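Variant surface glycoprotein MITAT 1.1 (Trypanosoma brucei brucei, PDB 5LY9) forms a coat on the surface of the parasite, whose successive, antigenically distinct versions let the trypanosome evade the immune response of its host. Local coordinates at residues L111-L115 against C190-S194; S119-C123 against T187-K191; G173-N179 against Q224-L229. All coordinates share one frame. Numbering follows the deposited sequence.

Interaction 1: L111-L115 against C190-S194; sequences LLESL and CKLLS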
ATOM      1  N   LEU A 111     -21.905  -3.201 -18.008  1.00 21.24           N
ATOM      2  CA  LEU A 111     -23.329  -2.956 -18.166  1.00 21.78           C
ATOM      3  C   LEU A 111     -23.627  -2.754 -19.676  1.00 22.36           C
ATOM      4  O   LEU A 111     -24.552  -3.351 -20.197  1.00 21.64           O
ATOM      5  CB  LEU A 111     -23.756  -1.702 -17.373  1.00 21.82           C
ATOM      6  CG  LEU A 111     -25.181  -1.259 -17.651  1.00 21.61           C
ATOM      7  CD1 LEU A 111     -26.181  -2.349 -17.234  1.00 22.28           C
ATOM      8  CD2 LEU A 111     -25.466   0.012 -16.938  1.00 22.22           C
ATOM      9  N   LEU A 112     -22.816  -1.965 -20.375  1.00 21.80           N
ATOM     10  CA  LEU A 112     -23.025  -1.745 -21.789  1.00 22.64           C
ATOM     11  C   LEU A 112     -22.935  -3.059 -22.537  1.00 22.75           C
ATOM     12  O   LEU A 112     -23.778  -3.320 -23.442  1.00 22.85           O
ATOM     13  CB  LEU A 112     -22.066  -0.751 -22.397  1.00 24.09           C
ATOM     14  CG  LEU A 112     -22.192   0.688 -21.956  1.00 24.25           C
ATOM     15  CD1 LEU A 112     -21.120   1.565 -22.618  1.00 25.35           C
ATOM     16  CD2 LEU A 112     -23.570   1.171 -22.170  1.00 24.10           C
ATOM     17  N   GLU A 113     -21.950  -3.897 -22.215  1.00 21.83           N
ATOM     18  CA  GLU A 113     -21.877  -5.216 -22.838  1.00 22.58           C
ATOM     19  C   GLU A 113     -23.130  -6.040 -22.644  1.00 22.92           C
ATOM     20  O   GLU A 113     -23.565  -6.821 -23.533  1.00 24.11           O
ATOM     21  CB  GLU A 113     -20.640  -5.970 -22.348  1.00 22.92           C
ATOM     22  CG  GLU A 113     -20.280  -7.134 -23.218  1.00 24.70           C
ATOM     23  CD  GLU A 113     -18.982  -7.829 -22.767  1.00 26.09           C
ATOM     24  OE1 GLU A 113     -18.200  -7.213 -21.959  1.00 26.21           O
ATOM     25  OE2 GLU A 113     -18.759  -8.996 -23.229  1.00 28.64           O
ATOM     26  N   SER A 114     -23.712  -5.897 -21.480  1.00 22.83           N
ATOM     27  CA  SER A 114     -24.844  -6.734 -21.070  1.00 24.71           C
ATOM     28  C   SER A 114     -26.162  -6.292 -21.646  1.00 24.86           C
ATOM     29  O   SER A 114     -27.107  -7.068 -21.639  1.00 26.79           O
ATOM     30  CB  SER A 114     -24.975  -6.743 -19.550  1.00 26.88           C
ATOM     31  OG  SER A 114     -23.771  -7.264 -18.948  1.00 28.61           O
ATOM     32  N   LEU A 115     -26.234  -5.093 -22.180  1.00 23.97           N
ATOM     33  CA  LEU A 115     -27.484  -4.593 -22.732  1.00 23.80           C
ATOM     34  C   LEU A 115     -27.573  -4.908 -24.219  1.00 26.03           C
ATOM     35  O   LEU A 115     -27.669  -4.044 -25.068  1.00 29.19           O
ATOM     36  CB  LEU A 115     -27.656  -3.098 -22.446  1.00 23.44           C
ATOM     37  CG  LEU A 115     -27.709  -2.655 -21.006  1.00 24.04           C
ATOM     38  CD1 LEU A 115     -27.755  -1.117 -20.869  1.00 24.76           C
ATOM     39  CD2 LEU A 115     -28.896  -3.344 -20.307  1.00 26.92           C
ATOM     40  N   CYS A 190     -28.809   1.745 -28.447  1.00 24.30           N
ATOM     41  CA  CYS A 190     -28.434   1.650 -27.036  1.00 24.48           C
ATOM     42  C   CYS A 190     -29.159   2.812 -26.393  1.00 25.44           C
ATOM     43  O   CYS A 190     -28.623   3.952 -26.334  1.00 25.37           O
ATOM     44  CB  CYS A 190     -26.928   1.803 -26.943  1.00 25.27           C
ATOM     45  SG  CYS A 190     -26.343   1.643 -25.227  1.00 25.66           S
ATOM     46  N   LYS A 191     -30.388   2.550 -25.915  1.00 24.18           N
ATOM     47  CA  LYS A 191     -31.217   3.596 -25.357  1.00 24.17           C
ATOM     48  C   LYS A 191     -30.592   4.184 -24.093  1.00 24.51           C
ATOM     49  O   LYS A 191     -30.890   5.348 -23.760  1.00 23.81           O
ATOM     50  CB  LYS A 191     -32.616   3.057 -25.044  1.00 24.38           C
ATOM     51  CG  LYS A 191     -33.415   2.821 -26.296  1.00 26.24           C
ATOM     52  CD  LYS A 191     -34.851   2.447 -26.057  1.00 26.19           C
ATOM     53  CE  LYS A 191     -34.991   1.117 -25.300  1.00 26.60           C
ATOM     54  NZ  LYS A 191     -36.477   0.935 -25.019  1.00 28.16           N
ATOM     55  N   LEU A 192     -29.755   3.384 -23.388  1.00 23.96           N
ATOM     56  CA  LEU A 192     -29.149   3.856 -22.134  1.00 23.99           C
ATOM     57  C   LEU A 192     -28.398   5.148 -22.412  1.00 24.74           C
ATOM     58  O   LEU A 192     -28.261   5.983 -21.531  1.00 23.03           O
ATOM     59  CB  LEU A 192     -28.219   2.840 -21.522  1.00 25.91           C
ATOM     60  CG  LEU A 192     -27.735   3.225 -20.100  1.00 27.66           C
ATOM     61  CD1 LEU A 192     -28.895   3.283 -19.108  1.00 30.56           C
ATOM     62  CD2 LEU A 192     -26.629   2.333 -19.641  1.00 27.98           C
ATOM     63  N   LEU A 193     -27.904   5.310 -23.662  1.00 24.51           N
ATOM     64  CA  LEU A 193     -27.091   6.465 -23.969  1.00 25.06           C
ATOM     65  C   LEU A 193     -27.898   7.703 -24.293  1.00 24.41           C
ATOM     66  O   LEU A 193     -27.311   8.745 -24.693  1.00 24.29           O
ATOM     67  CB  LEU A 193     -26.073   6.144 -25.068  1.00 24.41           C
ATOM     68  CG  LEU A 193     -25.060   5.082 -24.642  1.00 26.90           C
ATOM     69  CD1 LEU A 193     -24.086   4.817 -25.756  1.00 27.57           C
ATOM     70  CD2 LEU A 193     -24.282   5.430 -23.397  1.00 27.15           C
ATOM     71  N   SER A 194     -29.228   7.643 -24.172  1.00 24.67           N
ATOM     72  CA  SER A 194     -30.029   8.891 -24.308  1.00 23.99           C
ATOM     73  C   SER A 194     -31.019   8.957 -23.196  1.00 25.15           C
ATOM     74  O   SER A 194     -31.732   7.990 -22.937  1.00 24.91           O
ATOM     75  CB  SER A 194     -30.766   9.015 -25.652  1.00 24.50           C
ATOM     76  OG  SER A 194     -31.743  10.070 -25.562  1.00 24.47           O
TER

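Interaction 2: S119-C123 against T187-K191; sequences SENKC and TGTCK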
ATOM      1  N   SER A 119     -31.661  -7.876 -32.507  1.00 29.80           N
ATOM      2  CA  SER A 119     -31.093  -6.966 -33.466  1.00 29.11           C
ATOM      3  C   SER A 119     -31.228  -5.540 -32.988  1.00 26.85           C
ATOM      4  O   SER A 119     -30.480  -4.671 -33.456  1.00 26.91           O
ATOM      5  CB  SER A 119     -31.855  -7.115 -34.792  1.00 31.30           C
ATOM      6  OG  SER A 119     -33.202  -6.728 -34.607  1.00 33.40           O
ATOM      7  N   GLU A 120     -32.148  -5.270 -32.069  1.00 26.46           N
ATOM      8  CA  GLU A 120     -32.511  -3.873 -31.710  1.00 25.30           C
ATOM      9  C   GLU A 120     -31.723  -3.253 -30.545  1.00 24.75           C
ATOM     10  O   GLU A 120     -31.817  -2.046 -30.361  1.00 24.71           O
ATOM     11  CB  GLU A 120     -33.984  -3.777 -31.308  1.00 26.23           C
ATOM     12  CG  GLU A 120     -34.905  -4.331 -32.418  1.00 27.72           C
ATOM     13  CD  GLU A 120     -35.243  -5.816 -32.279  1.00 29.29           C
ATOM     14  OE1 GLU A 120     -34.725  -6.568 -31.447  1.00 28.18           O
ATOM     15  OE2 GLU A 120     -36.112  -6.252 -33.089  1.00 33.84           O
ATOM     16  N   ASN A 121     -30.972  -4.034 -29.790  1.00 24.92           N
ATOM     17  CA  ASN A 121     -30.280  -3.500 -28.600  1.00 24.92           C
ATOM     18  C   ASN A 121     -28.861  -3.957 -28.611  1.00 24.83           C
ATOM     19  O   ASN A 121     -28.565  -5.148 -28.397  1.00 25.05           O
ATOM     20  CB  ASN A 121     -30.997  -3.930 -27.316  1.00 24.26           C
ATOM     21  CG  ASN A 121     -32.496  -3.613 -27.364  1.00 25.57           C
ATOM     22  OD1 ASN A 121     -32.956  -2.493 -27.005  1.00 24.31           O
ATOM     23  ND2 ASN A 121     -33.292  -4.595 -27.835  1.00 25.57           N
ATOM     24  N   LYS A 122     -27.954  -2.998 -28.830  1.00 25.58           N
ATOM     25  CA  LYS A 122     -26.538  -3.308 -28.853  1.00 26.09           C
ATOM     26  C   LYS A 122     -25.810  -2.069 -28.422  1.00 24.43           C
ATOM     27  O   LYS A 122     -25.975  -1.030 -29.039  1.00 23.58           O
ATOM     28  CB  LYS A 122     -26.093  -3.711 -30.256  1.00 28.91           C
ATOM     29  CG  LYS A 122     -26.806  -4.879 -30.855  1.00 30.60           C
ATOM     30  CD  LYS A 122     -26.362  -5.258 -32.231  1.00 29.96           C
ATOM     31  CE  LYS A 122     -27.077  -6.572 -32.537  1.00 30.87           C
ATOM     32  NZ  LYS A 122     -26.925  -6.883 -33.977  1.00 32.44           N
ATOM     33  N   CYS A 123     -24.970  -2.168 -27.372  1.00 24.52           N
ATOM     34  CA  CYS A 123     -24.339  -0.946 -26.815  1.00 25.40           C
ATOM     35  C   CYS A 123     -22.832  -0.779 -27.058  1.00 25.25           C
ATOM     36  O   CYS A 123     -22.304   0.344 -27.151  1.00 27.60           O
ATOM     37  CB  CYS A 123     -24.650  -0.814 -25.324  1.00 26.72           C
ATOM     38  SG  CYS A 123     -26.326  -0.349 -24.903  1.00 27.72           S
ATOM     39  N   THR A 187     -30.413  -0.365 -37.266  1.00 24.79           N
ATOM     40  CA  THR A 187     -31.383  -1.194 -36.513  1.00 26.12           C
ATOM     41  C   THR A 187     -31.029  -1.261 -35.012  1.00 25.68           C
ATOM     42  O   THR A 187     -31.877  -1.028 -34.162  1.00 26.31           O
ATOM     43  CB  THR A 187     -31.494  -2.605 -37.112  1.00 26.73           C
ATOM     44  OG1 THR A 187     -31.947  -2.424 -38.447  1.00 26.52           O
ATOM     45  CG2 THR A 187     -32.490  -3.459 -36.334  1.00 26.61           C
ATOM     46  N   GLY A 188     -29.784  -1.564 -34.704  1.00 26.37           N
ATOM     47  CA  GLY A 188     -29.343  -1.618 -33.279  1.00 26.14           C
ATOM     48  C   GLY A 188     -29.397  -0.269 -32.599  1.00 25.49           C
ATOM     49  O   GLY A 188     -29.215   0.783 -33.223  1.00 24.24           O
ATOM     50  N   THR A 189     -29.698  -0.270 -31.319  1.00 23.97           N
ATOM     51  CA  THR A 189     -29.767   0.984 -30.561  1.00 24.07           C
ATOM     52  C   THR A 189     -29.239   0.707 -29.155  1.00 24.75           C
ATOM     53  O   THR A 189     -29.144  -0.427 -28.757  1.00 24.74           O
ATOM     54  CB  THR A 189     -31.212   1.489 -30.376  1.00 23.37           C
ATOM     55  OG1 THR A 189     -31.958   0.546 -29.571  1.00 24.30           O
ATOM     56  CG2 THR A 189     -31.900   1.704 -31.657  1.00 24.68           C
ATOM     57  N   CYS A 190     -28.809   1.745 -28.447  1.00 24.30           N
ATOM     58  CA  CYS A 190     -28.434   1.650 -27.036  1.00 24.48           C
ATOM     59  C   CYS A 190     -29.159   2.812 -26.393  1.00 25.44           C
ATOM     60  O   CYS A 190     -28.623   3.952 -26.334  1.00 25.37           O
ATOM     61  CB  CYS A 190     -26.928   1.803 -26.943  1.00 25.27           C
ATOM     62  SG  CYS A 190     -26.343   1.643 -25.227  1.00 25.66           S
ATOM     63  N   LYS A 191     -30.388   2.550 -25.915  1.00 24.18           N
ATOM     64  CA  LYS A 191     -31.217   3.596 -25.357  1.00 24.17           C
ATOM     65  C   LYS A 191     -30.592   4.184 -24.093  1.00 24.51           C
ATOM     66  O   LYS A 191     -30.890   5.348 -23.760  1.00 23.81           O
ATOM     67  CB  LYS A 191     -32.616   3.057 -25.044  1.00 24.38           C
ATOM     68  CG  LYS A 191     -33.415   2.821 -26.296  1.00 26.24           C
ATOM     69  CD  LYS A 191     -34.851   2.447 -26.057  1.00 26.19           C
ATOM     70  CE  LYS A 191     -34.991   1.117 -25.300  1.00 26.60           C
ATOM     71  NZ  LYS A 191     -36.477   0.935 -25.019  1.00 28.16           N
TER
HETATM   72  O   HOH W   1     -31.600  -0.189 -26.785  1.00 23.44           O

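Interaction 3: G173-N179 against Q224-L229; sequences GGGGTAN and QVEATL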
ATOM      1  N   GLY A 173     -15.382  14.519 -27.165  1.00 26.24           N
ATOM      2  CA  GLY A 173     -16.270  15.187 -28.068  1.00 27.20           C
ATOM      3  C   GLY A 173     -17.661  14.628 -27.908  1.00 26.47           C
ATOM      4  O   GLY A 173     -18.070  14.182 -26.835  1.00 25.04           O
ATOM      5  N   GLY A 174     -18.428  14.721 -28.964  1.00 25.72           N
ATOM      6  CA  GLY A 174     -19.803  14.270 -28.940  1.00 26.30           C
ATOM      7  C   GLY A 174     -20.741  15.380 -28.534  1.00 27.07           C
ATOM      8  O   GLY A 174     -20.425  16.553 -28.698  1.00 28.69           O
ATOM      9  N   GLY A 175     -21.932  14.993 -28.091  1.00 26.72           N
ATOM     10  CA  GLY A 175     -22.920  15.968 -27.609  1.00 27.93           C
ATOM     11  C   GLY A 175     -23.779  16.626 -28.652  1.00 28.09           C
ATOM     12  O   GLY A 175     -24.621  17.449 -28.299  1.00 28.18           O
ATOM     13  N   GLY A 176     -23.589  16.268 -29.926  1.00 28.99           N
ATOM     14  CA  GLY A 176     -24.467  16.681 -31.030  1.00 28.89           C
ATOM     15  C   GLY A 176     -25.042  15.518 -31.823  1.00 28.00           C
ATOM     16  O   GLY A 176     -25.441  14.506 -31.283  1.00 28.04           O
ATOM     17  N   THR A 177     -25.053  15.680 -33.149  1.00 28.03           N
ATOM     18  CA  THR A 177     -25.591  14.638 -34.047  1.00 28.47           C
ATOM     19  C   THR A 177     -24.604  14.315 -35.155  1.00 28.30           C
ATOM     20  O   THR A 177     -24.999  13.898 -36.257  1.00 29.00           O
ATOM     21  CB  THR A 177     -26.947  15.066 -34.642  1.00 29.89           C
ATOM     22  OG1 THR A 177     -26.765  16.324 -35.241  1.00 30.90           O
ATOM     23  CG2 THR A 177     -27.977  15.234 -33.561  1.00 31.11           C
ATOM     24  N   ALA A 178     -23.322  14.446 -34.878  1.00 27.48           N
ATOM     25  CA  ALA A 178     -22.278  14.316 -35.886  1.00 28.63           C
ATOM     26  C   ALA A 178     -21.861  12.855 -36.169  1.00 27.93           C
ATOM     27  O   ALA A 178     -20.997  12.610 -37.013  1.00 27.99           O
ATOM     28  CB  ALA A 178     -21.056  15.144 -35.504  1.00 29.73           C
ATOM     29  N   ASN A 179     -22.444  11.903 -35.469  1.00 26.95           N
ATOM     30  CA  ASN A 179     -22.070  10.483 -35.559  1.00 27.90           C
ATOM     31  C   ASN A 179     -20.657  10.187 -35.154  1.00 28.20           C
ATOM     32  O   ASN A 179     -20.052   9.267 -35.697  1.00 28.27           O
ATOM     33  CB  ASN A 179     -22.422   9.880 -36.920  1.00 28.37           C
ATOM     34  CG  ASN A 179     -23.830  10.220 -37.338  1.00 29.11           C
ATOM     35  OD1 ASN A 179     -24.785   9.954 -36.597  1.00 27.80           O
ATOM     36  ND2 ASN A 179     -23.962  10.888 -38.474  1.00 30.28           N
ATOM     37  N   GLN A 224     -32.087  15.180 -27.473  1.00 27.29           N
ATOM     38  CA  GLN A 224     -31.886  14.247 -28.603  1.00 28.06           C
ATOM     39  C   GLN A 224     -30.559  14.441 -29.273  1.00 27.25           C
ATOM     40  O   GLN A 224     -30.457  14.835 -30.442  1.00 27.80           O
ATOM     41  CB  GLN A 224     -33.019  14.394 -29.622  1.00 29.20           C
ATOM     42  CG  GLN A 224     -34.343  14.031 -29.020  1.00 30.90           C
ATOM     43  CD  GLN A 224     -35.459  14.024 -30.084  1.00 33.51           C
ATOM     44  OE1 GLN A 224     -35.740  15.037 -30.701  1.00 35.62           O
ATOM     45  NE2 GLN A 224     -36.110  12.888 -30.241  1.00 32.48           N
ATOM     46  N   VAL A 225     -29.508  14.104 -28.539  1.00 26.45           N
ATOM     47  CA  VAL A 225     -28.144  14.208 -29.062  1.00 26.03           C
ATOM     48  C   VAL A 225     -27.337  12.977 -28.612  1.00 25.23           C
ATOM     49  O   VAL A 225     -27.844  12.074 -27.961  1.00 25.41           O
ATOM     50  CB  VAL A 225     -27.423  15.502 -28.640  1.00 25.77           C
ATOM     51  CG1 VAL A 225     -28.125  16.731 -29.196  1.00 27.44           C
ATOM     52  CG2 VAL A 225     -27.273  15.625 -27.112  1.00 26.14           C
ATOM     53  N   GLU A 226     -26.090  12.964 -29.008  1.00 24.84           N
ATOM     54  CA  GLU A 226     -25.132  11.920 -28.626  1.00 25.17           C
ATOM     55  C   GLU A 226     -24.572  12.206 -27.237  1.00 23.80           C
ATOM     56  O   GLU A 226     -24.569  13.342 -26.756  1.00 24.52           O
ATOM     57  CB  GLU A 226     -24.011  11.883 -29.656  1.00 25.28           C
ATOM     58  CG  GLU A 226     -24.530  11.334 -30.989  1.00 25.90           C
ATOM     59  CD  GLU A 226     -23.692  11.752 -32.198  1.00 27.78           C
ATOM     60  OE1 GLU A 226     -22.519  12.222 -32.040  1.00 26.92           O
ATOM     61  OE2 GLU A 226     -24.210  11.509 -33.326  1.00 28.06           O
ATOM     62  N   ALA A 227     -24.140  11.154 -26.593  1.00 22.24           N
ATOM     63  CA  ALA A 227     -23.377  11.303 -25.350  1.00 22.60           C
ATOM     64  C   ALA A 227     -22.138  12.159 -25.561  1.00 23.31           C
ATOM     65  O   ALA A 227     -21.617  12.232 -26.682  1.00 23.17           O
ATOM     66  CB  ALA A 227     -22.948   9.942 -24.862  1.00 21.72           C
ATOM     67  N   THR A 228     -21.622  12.783 -24.465  1.00 22.13           N
ATOM     68  CA  THR A 228     -20.441  13.595 -24.544  1.00 24.07           C
ATOM     69  C   THR A 228     -19.327  12.875 -23.798  1.00 22.85           C
ATOM     70  O   THR A 228     -19.567  12.307 -22.719  1.00 22.27           O
ATOM     71  CB  THR A 228     -20.652  14.947 -23.850  1.00 25.08           C
ATOM     72  OG1 THR A 228     -21.709  15.651 -24.466  1.00 25.95           O
ATOM     73  CG2 THR A 228     -19.370  15.767 -23.858  1.00 26.88           C
ATOM     74  N   LEU A 229     -18.112  12.943 -24.335  1.00 23.67           N
ATOM     75  CA  LEU A 229     -16.948  12.349 -23.697  1.00 23.00           C
ATOM     76  C   LEU A 229     -16.020  13.522 -23.397  1.00 22.94           C
ATOM     77  O   LEU A 229     -15.682  14.303 -24.259  1.00 24.50           O
ATOM     78  CB  LEU A 229     -16.253  11.321 -24.613  1.00 23.26           C
ATOM     79  CG  LEU A 229     -17.109  10.167 -25.113  1.00 23.32           C
ATOM     80  CD1 LEU A 229     -16.258   9.302 -26.035  1.00 25.11           C
ATOM     81  CD2 LEU A 229     -17.648   9.343 -23.964  1.00 23.96           C
TER
HETATM   82  O   HOH W   2     -22.005  14.841 -31.829  1.00 29.89           O

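Interaction 1: L111-L115 against C190-S194
At one end of the long helical hairpin of the A-type variant surface glycoprotein N-terminal domain, the last turn of helix 62-114 meets residues 190-194, of which 191-193 form a 3-10 turn, through leucine side chains and the sulfur of Cys190. No hydrogen bond crosses between the two segments, so side-chain shape decides how they fit. Leu192 points its CA-to-CB bond at the helix and adopts the t,p rotamer, which places CD2 in the middle of a group of methyls: 3.7 Å from Leu111 CD2, 4.1 Å from Leu112 CD2 and 3.8 Å from Leu115 CD1. Leu111 shares the t,p conformation, whereas Leu112 and Leu115 are both m,t. Leu111 and Leu115, four residues apart, both direct CB toward the 3-10 segment, although Leu115 has already left helical backbone angles. Leu112 starts sideways, and its m,t conformation brings its end nearer to the partner.

The 3-10 turn is held by Leu193 N to Cys190 O (3.1 Å) and Ser194 N to Lys191 O (2.9 Å). Dimer contacts lie close by: Leu111 packs on Leu111 of the second subunit, and the backbone nitrogen of Leu192 is hydrogen-bonded to the hydroxyl of Tyr201 of that subunit. The contact thus joins the helix end to a loop that itself takes part in the dimer. Leu112 CD2 reaches beyond Leu192 as well, lying 4.5 Å from Leu193 CD2 and 4.2 Å from Cys190 SG, the disulfide partner of Cys123 SG.

Interaction 2: S119-C123 against T187-K191
Two irregular loop segments, 119-123 and 187-191, run in broadly the same direction, 40° apart, and close to within 4.2 Å between the CA atoms of Glu120 and Gly188. Thr189 is the centre of their backbone exchange. Its carbonyl O accepts from Lys122 N (2.8 Å, 161°), and its own N gives a weak bond to Glu120 O (2.9 Å). A CA-H...O contact from Asn121 CA to Thr189 O (3.3 Å) accompanies them.

The threonine side chain repeats the theme: OG1 donates to Glu120 O at 2.7 Å, so the same carbonyl receives both the backbone and the hydroxyl of Thr189. A water extends the network, lying 2.7 Å from Asn121 OD1 and 2.9 Å from Thr189 OG1 and accepting from Lys191 N at 3.1 Å. The amide of Asn121 also serves the dimer, since ND2 bonds to the carbonyl of Thr203 of the second subunit, while Glu120 meets Ser205 of that subunit. Lys122 instead turns to the backbone of Asp130 in its own chain.

At the end of the pairing, Cys123 SG and Cys190 SG form a 2.0 Å bond with chi3 of 93°. The hydrogen bonds around Thr189 and this disulfide, one of two in the domain, join the same two loops, a disulfide-linked pair at the end of the helical hairpin of the A-type VSG N-terminal domain.

Interaction 3: G173-N179 against Q224-L229
This is an antiparallel edge pairing that opens into a glycine-rich loop wrapped around a glutamate, at one margin of a small four-stranded sheet. Gly173 and Leu229 form the hydrogen-bonded pair, with Gly173 N to Leu229 O at 2.9 Å and Leu229 N to Gly173 O at 2.8 Å. Gly174 opposite Thr228 is the non-hydrogen-bonded pair.

Geometry calls for glycine at three positions: a CB would jam against the preceding carbonyl at Gly173 and Gly174 (and lie 2.3 Å from Ala227 O on the latter), and on Gly175, at positive phi, would come 2.8 Å from Thr228 OG1. The regular ladder ends after a weak Gly175 N to Ala227 O bond (3.1 Å); Glu226 N bonds to Gly176 O (2.8 Å).

Glu226 then reaches into the loop: OE2 accepts from Asn179 N at 2.8 Å, and OE1 takes a 2.7 Å bond from a water that also accepts from Gly176 N (2.9 Å). The N-terminal amine of Ala1 bonds to both Glu226 OE2 and Asn179 OD1.

Within this chain strand 173-174 is outermost in the sheet, and 228-229 lies between it and strand 218-220, where Thr228 and Leu229 touch Thr219 and Met218.

All three contacts lie at the same end of the elongated domain, their centres 35 to 42 Å from the centre of the chain. Interactions 1 and 2 are effectively continuous, with centres about 8 Å apart: they share Cys190 and Lys191, and Cys123 packs against the helix end, its CB 3.3 Å from Leu112 O and its SG 3.9 Å from Leu115 CB. Both also touch the second subunit. Interaction 3 touches neither: its centre is about 15 Å from that of interaction 1 and 17 Å from that of interaction 2, with nearest atoms about 4 and 8 Å away, and no other chain of the dimer touches it. Its segments alternate along the chain with those of the other two.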